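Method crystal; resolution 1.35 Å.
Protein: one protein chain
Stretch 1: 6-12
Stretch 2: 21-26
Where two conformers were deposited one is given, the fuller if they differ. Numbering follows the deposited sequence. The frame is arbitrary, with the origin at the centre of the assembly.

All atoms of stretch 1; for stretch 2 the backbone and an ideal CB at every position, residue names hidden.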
# COMPACT_ATOMS: atom_id res chain seq x y z
N ILE A 6 2.03 2.76 8.71
CA ILE A 6 0.66 3.17 8.41
C ILE A 6 0.19 4.22 9.42
O ILE A 6 0.49 4.13 10.62
CB ILE A 6 -0.28 1.95 8.39
CG1 ILE A 6 0.09 1.06 7.20
CG2 ILE A 6 -1.75 2.37 8.40
CD1 ILE A 6 -0.52 -0.31 7.29
N SER A 7 -0.53 5.24 8.94
CA SER A 7 -1.08 6.25 9.83
C SER A 7 -2.00 5.62 10.88
O SER A 7 -2.82 4.74 10.55
CB SER A 7 -1.87 7.29 9.03
OG SER A 7 -2.68 8.09 9.88
N ASP A 8 -1.90 6.11 12.11
CA ASP A 8 -2.77 5.65 13.20
C ASP A 8 -4.23 6.03 12.98
O ASP A 8 -5.11 5.54 13.67
CB ASP A 8 -2.28 6.20 14.54
CG ASP A 8 -0.99 5.56 15.01
OD1 ASP A 8 -0.78 4.36 14.73
OD2 ASP A 8 -0.20 6.26 15.67
N ALA A 9 -4.48 6.92 12.02
CA ALA A 9 -5.84 7.36 11.70
C ALA A 9 -6.56 6.49 10.67
O ALA A 9 -7.72 6.74 10.35
CB ALA A 9 -5.84 8.81 11.27
N VAL A 10 -5.89 5.47 10.17
CA VAL A 10 -6.42 4.64 9.08
C VAL A 10 -7.02 3.34 9.60
O VAL A 10 -6.40 2.62 10.39
CB VAL A 10 -5.34 4.36 8.01
CG1 VAL A 10 -5.87 3.43 6.93
CG2 VAL A 10 -4.89 5.66 7.37
N VAL A 11 -8.25 3.07 9.15
CA VAL A 11 -8.93 1.79 9.37
C VAL A 11 -8.83 0.97 8.07
O VAL A 11 -9.09 1.50 6.99
CB VAL A 11 -10.41 2.02 9.75
CG1 VAL A 11 -11.16 0.69 9.88
CG2 VAL A 11 -10.54 2.81 11.04
N SER A 12 -8.47 -0.31 8.18
CA SER A 12 -8.37 -1.19 7.01
C SER A 12 -9.43 -2.28 7.08
O SER A 12 -9.59 -2.94 8.10
CB SER A 12 -6.99 -1.86 6.95
OG SER A 12 -5.95 -0.92 6.94
N UNK A 21 -9.62 1.25 2.56
CA UNK A 21 -8.97 2.07 3.59
C UNK A 21 -9.83 3.28 3.90
O UNK A 21 -10.29 3.95 2.97
CB UNK A 21 -7.57 2.51 3.14
N UNK A 22 -10.03 3.56 5.18
CA UNK A 22 -10.76 4.74 5.62
C UNK A 22 -9.85 5.60 6.48
O UNK A 22 -9.32 5.14 7.48
CB UNK A 22 -12.02 4.35 6.39
N UNK A 23 -9.66 6.85 6.08
CA UNK A 23 -8.88 7.76 6.88
C UNK A 23 -9.84 8.52 7.78
O UNK A 23 -10.66 9.31 7.29
CB UNK A 23 -8.05 8.71 6.01
N UNK A 24 -9.77 8.26 9.08
CA UNK A 24 -10.77 8.79 10.03
C UNK A 24 -10.74 10.29 10.24
O UNK A 24 -11.68 10.86 10.80
CB UNK A 24 -10.58 8.12 11.39
N UNK A 25 -9.67 10.94 9.81
CA UNK A 25 -9.56 12.38 10.03
C UNK A 25 -9.80 13.22 8.78
O UNK A 25 -10.32 14.33 8.86
CB UNK A 25 -8.17 12.70 10.59
N UNK A 26 -9.43 12.69 7.61
CA UNK A 26 -9.74 13.35 6.34
C UNK A 26 -11.13 12.94 5.83
O UNK A 26 -11.73 13.64 5.01
CB UNK A 26 -8.67 13.01 5.30

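Positions 21 to 23 run antiparallel to Val-10 through Ser-12, so the backbone pairing fixes which face each side chain takes before any identity is chosen.

Position 21 lies opposite Ser-12, with extended backbone angles (-110/134). Its ideal CB sits on the face shared by Val-10 and Ser-12, 4.3 Å from Val-10 CG1 and 5.4 Å from Ser-12 OG. A methyl and a hydroxyl thus flank the site, and an aliphatic chain such as valine, isoleucine or leucine would suit it; threonine is also conceivable. The residue is Leu-21, with chi1 m and chi2 t. Its CB packs 4.3 Å from Val-10 CG1, and its CD2 reaches to 3.7 Å from Ser-12 OG, so the branched end comes nearer than the stem.

Position 22 pairs with Val-11 and turns to the other face. Its backbone does the binding: N donates to Val-11 O and O accepts from Val-11 N, each at 2.9 Å and nearly straight. Beta-branched or aliphatic residues would go well beside a valine. Leu-22 is found, its CB 4.3 Å from Val-11 CB.

Position 23 returns to the face of Val-10, its ideal CB 4.6 Å from Val-10 CG2. Beyond lie the methyl of Ala-9 and the hydroxyl of Ser-7, which already accepts a hydrogen bond from Ala-9 N. Leucine or methionine could cover the methyls; a flat ring with a polar atom could also address the serine. His-23 does both. Its CE1 lies 3.6 Å from Ala-9 CB and its CD2 3.9 Å from Val-10 CG2. NE2 is 4.0 Å from Ser-7 OG, too far for a direct bond, and a water bridges them, 2.7 Å from Ser-7 OG and 3.0 Å from His-23 NE2.

At position 24 the angles (-68/-15) leave the extended strand, but N still donates to Ala-9 O at 2.9 Å. CA-to-CB points toward stretch 1, and Val-11 CG2 is 5.3 Å from the ideal CB, a gap that a longer apolar chain could span. Leu-24 spans it, bringing CD1 to 3.7 Å from Val-11 CG2.

Position 25 points sideways, its ideal CB 4.6 Å from Ala-9 CB; many long polar chains would fit. Gln-25 swings NE2 to 3.9 Å from Ala-9 CB, while its backbone N donates to His-23 ND1 at 3.2 Å, helping hold that ring.

Position 26 has nothing of stretch 1 within 5.5 Å of its ideal CB, so this contact sets no preference. It is Thr-26, chi1 p.

Stretch 2, residues 21-26: LLHLQT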
# COMPACT_ATOMS: atom_id res chain seq x y z
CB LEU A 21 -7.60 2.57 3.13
CG LEU A 21 -6.66 1.53 2.53
CD1 LEU A 21 -5.35 2.16 2.07
CD2 LEU A 21 -6.38 0.45 3.56
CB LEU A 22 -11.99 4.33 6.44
CG LEU A 22 -13.15 3.63 5.74
CD1 LEU A 22 -12.86 2.16 5.47
CD2 LEU A 22 -14.38 3.78 6.61
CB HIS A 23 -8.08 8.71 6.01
CG HIS A 23 -7.01 9.43 6.75
ND1 HIS A 23 -7.27 10.28 7.80
CD2 HIS A 23 -5.67 9.41 6.61
CE1 HIS A 23 -6.14 10.76 8.27
NE2 HIS A 23 -5.15 10.24 7.57
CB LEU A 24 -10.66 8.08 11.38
CG LEU A 24 -10.94 6.58 11.38
CD1 LEU A 24 -10.87 6.04 12.80
CD2 LEU A 24 -12.27 6.25 10.73
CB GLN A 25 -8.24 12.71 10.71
CG GLN A 25 -8.14 12.10 12.10
CD GLN A 25 -6.93 12.55 12.88
OE1 GLN A 25 -6.40 13.64 12.64
NE2 GLN A 25 -6.49 11.73 13.82
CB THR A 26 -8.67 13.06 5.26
OG1 THR A 26 -8.74 11.69 4.87
CG2 THR A 26 -7.26 13.38 5.77
O HOH W 1 -2.59 10.66 9.13
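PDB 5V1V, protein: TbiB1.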